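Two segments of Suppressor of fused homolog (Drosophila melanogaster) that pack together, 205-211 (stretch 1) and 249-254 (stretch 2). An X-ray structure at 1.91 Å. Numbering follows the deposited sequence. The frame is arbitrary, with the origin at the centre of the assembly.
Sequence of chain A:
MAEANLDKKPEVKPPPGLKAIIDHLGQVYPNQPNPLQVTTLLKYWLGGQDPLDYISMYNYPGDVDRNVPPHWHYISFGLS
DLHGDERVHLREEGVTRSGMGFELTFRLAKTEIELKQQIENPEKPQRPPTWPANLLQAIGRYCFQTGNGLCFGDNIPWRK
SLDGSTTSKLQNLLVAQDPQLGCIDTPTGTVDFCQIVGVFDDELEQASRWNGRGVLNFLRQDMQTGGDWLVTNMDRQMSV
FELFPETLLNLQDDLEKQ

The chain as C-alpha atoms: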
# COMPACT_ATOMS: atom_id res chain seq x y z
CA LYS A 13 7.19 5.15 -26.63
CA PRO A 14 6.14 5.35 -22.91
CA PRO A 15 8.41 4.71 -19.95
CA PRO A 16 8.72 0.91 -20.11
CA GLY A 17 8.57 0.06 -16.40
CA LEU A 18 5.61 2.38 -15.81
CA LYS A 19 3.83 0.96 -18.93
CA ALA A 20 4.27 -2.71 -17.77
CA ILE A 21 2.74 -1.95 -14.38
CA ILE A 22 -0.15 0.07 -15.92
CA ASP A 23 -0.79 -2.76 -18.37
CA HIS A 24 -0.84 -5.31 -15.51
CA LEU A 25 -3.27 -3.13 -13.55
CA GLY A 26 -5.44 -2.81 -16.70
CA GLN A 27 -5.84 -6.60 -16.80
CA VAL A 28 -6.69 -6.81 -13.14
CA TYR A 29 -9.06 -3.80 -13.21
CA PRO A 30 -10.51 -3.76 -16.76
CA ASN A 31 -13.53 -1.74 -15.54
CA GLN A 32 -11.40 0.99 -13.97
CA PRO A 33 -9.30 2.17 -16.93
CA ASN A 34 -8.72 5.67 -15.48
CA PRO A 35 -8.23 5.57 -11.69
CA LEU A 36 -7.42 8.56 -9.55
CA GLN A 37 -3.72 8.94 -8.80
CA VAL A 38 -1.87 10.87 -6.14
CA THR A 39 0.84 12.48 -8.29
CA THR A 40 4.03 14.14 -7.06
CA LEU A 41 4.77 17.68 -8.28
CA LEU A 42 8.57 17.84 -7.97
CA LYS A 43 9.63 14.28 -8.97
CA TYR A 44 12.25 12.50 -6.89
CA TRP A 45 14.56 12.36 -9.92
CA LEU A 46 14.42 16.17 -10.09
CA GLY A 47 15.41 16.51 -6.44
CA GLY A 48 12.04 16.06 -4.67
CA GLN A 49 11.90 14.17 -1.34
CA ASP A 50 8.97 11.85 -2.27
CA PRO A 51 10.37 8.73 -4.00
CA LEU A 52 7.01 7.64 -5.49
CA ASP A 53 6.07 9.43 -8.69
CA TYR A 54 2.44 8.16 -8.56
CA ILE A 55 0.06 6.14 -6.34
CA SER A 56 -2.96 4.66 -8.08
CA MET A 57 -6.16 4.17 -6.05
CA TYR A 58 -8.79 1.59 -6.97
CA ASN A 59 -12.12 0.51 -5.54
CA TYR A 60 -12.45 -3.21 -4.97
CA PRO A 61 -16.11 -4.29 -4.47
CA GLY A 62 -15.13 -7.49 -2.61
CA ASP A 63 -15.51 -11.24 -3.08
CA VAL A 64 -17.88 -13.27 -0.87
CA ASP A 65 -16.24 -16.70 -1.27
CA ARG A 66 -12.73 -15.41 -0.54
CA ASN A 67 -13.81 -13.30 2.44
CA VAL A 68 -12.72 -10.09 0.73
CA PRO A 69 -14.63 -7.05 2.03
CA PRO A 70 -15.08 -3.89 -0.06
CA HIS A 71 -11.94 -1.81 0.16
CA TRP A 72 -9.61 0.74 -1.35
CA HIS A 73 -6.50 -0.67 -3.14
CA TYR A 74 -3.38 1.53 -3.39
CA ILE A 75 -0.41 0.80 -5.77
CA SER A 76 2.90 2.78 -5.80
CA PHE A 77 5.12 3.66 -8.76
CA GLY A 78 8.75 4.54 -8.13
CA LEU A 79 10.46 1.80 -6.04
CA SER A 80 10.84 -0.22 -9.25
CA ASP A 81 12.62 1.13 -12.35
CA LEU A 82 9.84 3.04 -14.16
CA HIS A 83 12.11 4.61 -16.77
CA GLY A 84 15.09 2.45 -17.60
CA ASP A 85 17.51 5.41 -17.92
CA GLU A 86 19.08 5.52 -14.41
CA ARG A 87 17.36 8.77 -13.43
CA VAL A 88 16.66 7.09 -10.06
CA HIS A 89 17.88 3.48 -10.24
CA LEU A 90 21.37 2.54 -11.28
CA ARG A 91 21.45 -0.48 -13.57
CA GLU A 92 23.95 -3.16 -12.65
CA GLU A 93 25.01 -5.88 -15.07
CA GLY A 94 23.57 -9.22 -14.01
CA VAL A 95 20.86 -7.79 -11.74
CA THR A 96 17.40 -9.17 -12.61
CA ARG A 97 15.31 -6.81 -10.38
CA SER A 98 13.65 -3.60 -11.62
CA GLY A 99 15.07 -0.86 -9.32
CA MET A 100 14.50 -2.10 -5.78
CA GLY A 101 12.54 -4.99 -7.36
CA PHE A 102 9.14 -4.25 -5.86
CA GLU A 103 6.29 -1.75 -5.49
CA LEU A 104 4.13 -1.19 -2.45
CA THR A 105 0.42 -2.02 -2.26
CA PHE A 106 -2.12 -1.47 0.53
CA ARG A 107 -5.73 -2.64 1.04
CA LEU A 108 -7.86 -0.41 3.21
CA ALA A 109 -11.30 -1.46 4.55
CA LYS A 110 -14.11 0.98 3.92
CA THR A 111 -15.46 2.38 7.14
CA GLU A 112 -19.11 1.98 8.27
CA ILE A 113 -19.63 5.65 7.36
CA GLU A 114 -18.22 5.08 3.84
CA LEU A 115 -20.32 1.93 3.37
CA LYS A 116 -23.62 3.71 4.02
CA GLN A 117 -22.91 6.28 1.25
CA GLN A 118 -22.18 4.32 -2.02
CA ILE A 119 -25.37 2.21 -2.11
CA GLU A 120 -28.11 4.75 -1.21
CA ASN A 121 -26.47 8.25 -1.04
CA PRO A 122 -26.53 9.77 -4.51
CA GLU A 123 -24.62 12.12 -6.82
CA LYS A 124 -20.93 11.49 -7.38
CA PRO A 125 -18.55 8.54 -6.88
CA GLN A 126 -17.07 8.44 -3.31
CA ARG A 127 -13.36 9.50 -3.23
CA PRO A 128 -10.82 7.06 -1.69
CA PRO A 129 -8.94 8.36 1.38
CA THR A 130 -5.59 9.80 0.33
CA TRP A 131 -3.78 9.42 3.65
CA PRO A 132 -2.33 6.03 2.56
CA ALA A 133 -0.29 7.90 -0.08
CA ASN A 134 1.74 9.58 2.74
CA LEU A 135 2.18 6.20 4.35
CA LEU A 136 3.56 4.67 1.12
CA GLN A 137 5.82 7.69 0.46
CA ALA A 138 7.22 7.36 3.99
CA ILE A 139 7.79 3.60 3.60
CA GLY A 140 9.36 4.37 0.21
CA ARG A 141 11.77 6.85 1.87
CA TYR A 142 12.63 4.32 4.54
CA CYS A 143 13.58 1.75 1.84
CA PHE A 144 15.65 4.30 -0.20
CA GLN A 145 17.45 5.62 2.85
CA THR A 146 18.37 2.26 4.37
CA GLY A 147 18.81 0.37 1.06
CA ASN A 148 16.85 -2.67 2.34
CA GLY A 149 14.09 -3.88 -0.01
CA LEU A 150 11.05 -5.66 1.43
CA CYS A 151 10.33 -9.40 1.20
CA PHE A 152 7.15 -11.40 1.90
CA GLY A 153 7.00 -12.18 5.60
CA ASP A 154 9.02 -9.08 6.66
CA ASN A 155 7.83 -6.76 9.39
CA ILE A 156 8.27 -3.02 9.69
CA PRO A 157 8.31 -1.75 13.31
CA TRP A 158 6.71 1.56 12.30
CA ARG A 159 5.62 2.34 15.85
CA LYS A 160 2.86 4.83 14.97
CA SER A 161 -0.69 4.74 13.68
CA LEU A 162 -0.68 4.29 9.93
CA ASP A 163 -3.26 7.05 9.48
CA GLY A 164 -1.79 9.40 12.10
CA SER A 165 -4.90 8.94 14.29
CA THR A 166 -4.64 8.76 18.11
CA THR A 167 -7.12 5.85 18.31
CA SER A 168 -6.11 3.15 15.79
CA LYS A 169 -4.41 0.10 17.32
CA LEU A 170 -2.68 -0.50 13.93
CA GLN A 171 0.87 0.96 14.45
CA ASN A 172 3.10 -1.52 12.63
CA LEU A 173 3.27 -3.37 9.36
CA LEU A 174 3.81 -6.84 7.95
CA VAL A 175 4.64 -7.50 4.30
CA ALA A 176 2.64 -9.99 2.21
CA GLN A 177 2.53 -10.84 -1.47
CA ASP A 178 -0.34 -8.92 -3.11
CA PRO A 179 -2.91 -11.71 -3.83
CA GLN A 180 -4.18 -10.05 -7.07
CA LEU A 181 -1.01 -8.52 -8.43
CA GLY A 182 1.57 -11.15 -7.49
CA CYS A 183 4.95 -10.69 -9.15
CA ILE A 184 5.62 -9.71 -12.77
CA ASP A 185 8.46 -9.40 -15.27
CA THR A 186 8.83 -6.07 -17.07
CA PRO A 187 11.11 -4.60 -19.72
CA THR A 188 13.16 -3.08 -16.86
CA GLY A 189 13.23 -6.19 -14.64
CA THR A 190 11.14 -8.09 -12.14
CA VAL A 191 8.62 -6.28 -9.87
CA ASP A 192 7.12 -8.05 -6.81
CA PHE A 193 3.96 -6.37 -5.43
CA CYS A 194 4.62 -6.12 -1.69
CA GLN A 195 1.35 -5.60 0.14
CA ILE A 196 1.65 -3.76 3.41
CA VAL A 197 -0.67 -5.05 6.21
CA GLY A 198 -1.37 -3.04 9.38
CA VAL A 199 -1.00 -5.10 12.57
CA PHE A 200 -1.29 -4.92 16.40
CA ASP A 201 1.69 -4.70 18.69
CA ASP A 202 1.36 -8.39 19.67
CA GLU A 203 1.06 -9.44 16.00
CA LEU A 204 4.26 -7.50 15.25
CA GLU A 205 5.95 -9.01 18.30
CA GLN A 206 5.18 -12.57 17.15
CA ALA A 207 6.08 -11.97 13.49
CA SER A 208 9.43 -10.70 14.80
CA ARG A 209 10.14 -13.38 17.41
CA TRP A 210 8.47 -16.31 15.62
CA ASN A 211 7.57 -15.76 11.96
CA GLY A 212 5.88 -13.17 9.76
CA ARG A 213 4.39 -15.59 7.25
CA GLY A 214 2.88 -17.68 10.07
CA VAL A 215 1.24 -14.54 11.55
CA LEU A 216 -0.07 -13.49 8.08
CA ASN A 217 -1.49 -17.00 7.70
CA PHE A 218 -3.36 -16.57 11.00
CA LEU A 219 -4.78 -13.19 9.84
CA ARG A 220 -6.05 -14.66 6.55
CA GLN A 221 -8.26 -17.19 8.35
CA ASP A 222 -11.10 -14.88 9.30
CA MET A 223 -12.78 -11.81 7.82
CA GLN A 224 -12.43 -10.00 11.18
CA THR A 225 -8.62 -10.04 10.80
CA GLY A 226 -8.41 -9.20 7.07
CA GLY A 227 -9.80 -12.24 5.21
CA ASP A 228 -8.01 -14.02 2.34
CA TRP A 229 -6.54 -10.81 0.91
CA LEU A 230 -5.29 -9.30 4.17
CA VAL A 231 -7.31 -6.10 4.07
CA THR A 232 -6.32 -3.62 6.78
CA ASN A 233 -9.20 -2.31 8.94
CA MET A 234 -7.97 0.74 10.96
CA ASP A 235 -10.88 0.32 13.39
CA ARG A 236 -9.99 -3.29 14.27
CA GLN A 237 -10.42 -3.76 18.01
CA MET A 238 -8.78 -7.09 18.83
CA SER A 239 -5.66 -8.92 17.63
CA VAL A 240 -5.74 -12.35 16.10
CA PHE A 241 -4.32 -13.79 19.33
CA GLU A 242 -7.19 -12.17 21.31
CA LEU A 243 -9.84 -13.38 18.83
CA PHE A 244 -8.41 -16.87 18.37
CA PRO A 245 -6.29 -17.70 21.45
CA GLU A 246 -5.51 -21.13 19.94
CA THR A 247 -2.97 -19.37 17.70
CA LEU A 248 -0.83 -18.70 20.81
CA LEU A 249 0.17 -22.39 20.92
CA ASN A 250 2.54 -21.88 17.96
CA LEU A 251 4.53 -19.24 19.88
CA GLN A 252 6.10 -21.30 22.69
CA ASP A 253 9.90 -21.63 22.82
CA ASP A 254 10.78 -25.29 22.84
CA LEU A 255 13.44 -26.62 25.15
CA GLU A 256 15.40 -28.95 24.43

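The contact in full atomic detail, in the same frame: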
# COMPACT_ATOMS: atom_id res chain seq x y z
N GLU A 205 5.03 -8.31 17.40
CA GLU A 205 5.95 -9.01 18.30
C GLU A 205 6.17 -10.46 17.85
O GLU A 205 7.31 -10.92 17.80
CB GLU A 205 5.45 -8.94 19.76
CG GLU A 205 6.57 -8.97 20.76
CD GLU A 205 6.49 -7.85 21.82
OE1 GLU A 205 7.07 -8.05 22.90
OE2 GLU A 205 5.85 -6.78 21.58
N GLN A 206 5.09 -11.16 17.49
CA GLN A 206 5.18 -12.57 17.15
C GLN A 206 5.73 -12.81 15.74
O GLN A 206 6.37 -13.83 15.50
CB GLN A 206 3.86 -13.31 17.40
CG GLN A 206 3.34 -13.18 18.83
CD GLN A 206 4.33 -13.61 19.92
OE1 GLN A 206 4.29 -13.11 21.06
NE2 GLN A 206 5.21 -14.55 19.57
N ALA A 207 5.48 -11.87 14.82
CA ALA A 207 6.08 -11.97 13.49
C ALA A 207 7.59 -11.83 13.61
O ALA A 207 8.36 -12.49 12.88
CB ALA A 207 5.51 -10.89 12.59
N SER A 208 8.01 -10.97 14.54
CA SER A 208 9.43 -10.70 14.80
C SER A 208 10.09 -11.87 15.53
O SER A 208 11.14 -12.34 15.12
CB SER A 208 9.61 -9.39 15.59
OG SER A 208 10.99 -9.08 15.79
N ARG A 209 9.47 -12.34 16.61
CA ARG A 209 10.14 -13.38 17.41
C ARG A 209 9.92 -14.79 16.84
O ARG A 209 10.75 -15.65 17.05
CB ARG A 209 9.81 -13.32 18.90
CG ARG A 209 8.36 -13.58 19.26
CD ARG A 209 8.18 -13.62 20.79
NE ARG A 209 8.82 -14.81 21.33
CZ ARG A 209 8.29 -16.03 21.31
NH1 ARG A 209 8.96 -17.07 21.80
NH2 ARG A 209 7.08 -16.23 20.79
N TRP A 210 8.82 -14.99 16.13
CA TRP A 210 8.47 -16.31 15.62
C TRP A 210 8.51 -16.40 14.11
O TRP A 210 9.47 -16.91 13.56
CB TRP A 210 7.14 -16.78 16.21
CG TRP A 210 6.60 -18.03 15.56
CD1 TRP A 210 7.20 -19.29 15.46
CD2 TRP A 210 5.32 -18.17 14.89
NE1 TRP A 210 6.39 -20.17 14.78
CE2 TRP A 210 5.25 -19.56 14.41
CE3 TRP A 210 4.25 -17.30 14.63
CZ2 TRP A 210 4.15 -20.03 13.72
CZ3 TRP A 210 3.14 -17.81 13.92
CH2 TRP A 210 3.10 -19.13 13.48
N ASN A 211 7.47 -15.95 13.42
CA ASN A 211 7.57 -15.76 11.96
C ASN A 211 6.43 -15.01 11.28
O ASN A 211 5.25 -15.26 11.54
CB ASN A 211 8.09 -17.02 11.21
CG ASN A 211 7.00 -17.83 10.53
OD1 ASN A 211 6.42 -17.42 9.53
ND2 ASN A 211 6.80 -19.04 11.02
N LEU A 249 -0.54 -21.12 20.70
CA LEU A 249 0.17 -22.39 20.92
C LEU A 249 1.42 -22.54 20.04
O LEU A 249 2.36 -23.24 20.39
CB LEU A 249 -0.78 -23.58 20.76
CG LEU A 249 -1.78 -23.74 21.92
CD1 LEU A 249 -2.74 -24.89 21.67
CD2 LEU A 249 -1.08 -23.95 23.26
N ASN A 250 1.42 -21.83 18.92
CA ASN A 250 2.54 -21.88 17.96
C ASN A 250 3.73 -21.03 18.41
O ASN A 250 4.80 -21.11 17.81
CB ASN A 250 2.07 -21.41 16.58
CG ASN A 250 0.86 -22.16 16.09
OD1 ASN A 250 0.99 -23.13 15.34
ND2 ASN A 250 -0.33 -21.73 16.52
N LEU A 251 3.56 -20.26 19.48
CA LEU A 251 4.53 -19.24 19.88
C LEU A 251 5.52 -19.67 20.96
O LEU A 251 6.48 -18.94 21.25
CB LEU A 251 3.80 -17.98 20.34
CG LEU A 251 2.68 -17.40 19.48
CD1 LEU A 251 2.07 -16.22 20.22
CD2 LEU A 251 3.15 -17.00 18.08
N GLN A 252 5.29 -20.83 21.57
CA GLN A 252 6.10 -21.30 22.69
C GLN A 252 7.53 -21.64 22.26
O GLN A 252 7.74 -22.28 21.22
CB GLN A 252 5.43 -22.52 23.33
CG GLN A 252 4.04 -22.23 23.91
CD GLN A 252 3.14 -23.47 23.99
OE1 GLN A 252 3.22 -24.37 23.15
NE2 GLN A 252 2.25 -23.50 25.00
N ASP A 253 8.51 -21.19 23.03
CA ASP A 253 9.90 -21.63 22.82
C ASP A 253 9.99 -23.08 23.24
O ASP A 253 9.47 -23.47 24.30
CB ASP A 253 10.89 -20.84 23.68
CG ASP A 253 10.72 -19.33 23.56
OD1 ASP A 253 11.07 -18.77 22.50
OD2 ASP A 253 10.27 -18.72 24.54
N ASP A 254 10.63 -23.91 22.43
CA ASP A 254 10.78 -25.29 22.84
C ASP A 254 12.18 -25.62 23.32
O ASP A 254 13.16 -25.45 22.59
CB ASP A 254 10.31 -26.29 21.78
CG ASP A 254 9.47 -27.40 22.38
OD1 ASP A 254 9.69 -27.76 23.56
OD2 ASP A 254 8.59 -27.91 21.66

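How do the two backbones meet? Stretch 1 is helical: a hydrogen bond from Arg 209 N to Glu 205 O (2.8 Å) closes an alpha turn, and a wider pi-type turn follows. Stretch 2 enters in a 3-10 segment and continues as loop or turn. The nearest CA atoms across the stretches, those of Trp 210 and Leu 251, lie 6.5 Å apart, so side chains fill most of the gap, and the buried surface is a modest 313 Å².

What does Asn 250 offer the helix? Leu 249 before it makes no contact, but Asn 250 points toward stretch 1 and sits over a face of the Trp 210 ring. Its CB lies 4.2 Å from the centroid of the six-membered ring of Trp 210, a CH-pi contact in which a slightly polarised C-H group meets the electron-rich face. The Asn 250 O atom lies over the same ring system, 3.5 Å from Trp 210 NE1.

Why is Leu 251 the centre of the contact? It has more area covered than any other residue here, and it uses both side chain and backbone. Leu 251 CD2 packs 3.6 Å from Trp 210 CE3, apolar against apolar, and 3.8 Å from Gln 206 CB. Its carbonyl oxygen takes two hydrogen bonds from the Arg 209 guanidinium, from NH2 at 2.8 Å and from NH1 at 3.2 Å. The oxygen lies near the guanidinium plane, where the N-H groups point.

How does the chain finish the contact beyond Leu 251? Gln 252 points away, and Asp 253 returns to the helix. Its CA-to-CB bond runs sideways, but the carboxylate comes nearer, and OD1 forms a salt bridge with Arg 209 NH1 at 2.8 Å. The hydrogen bond within this salt bridge is weak, with a poor N-H...O angle of 116°.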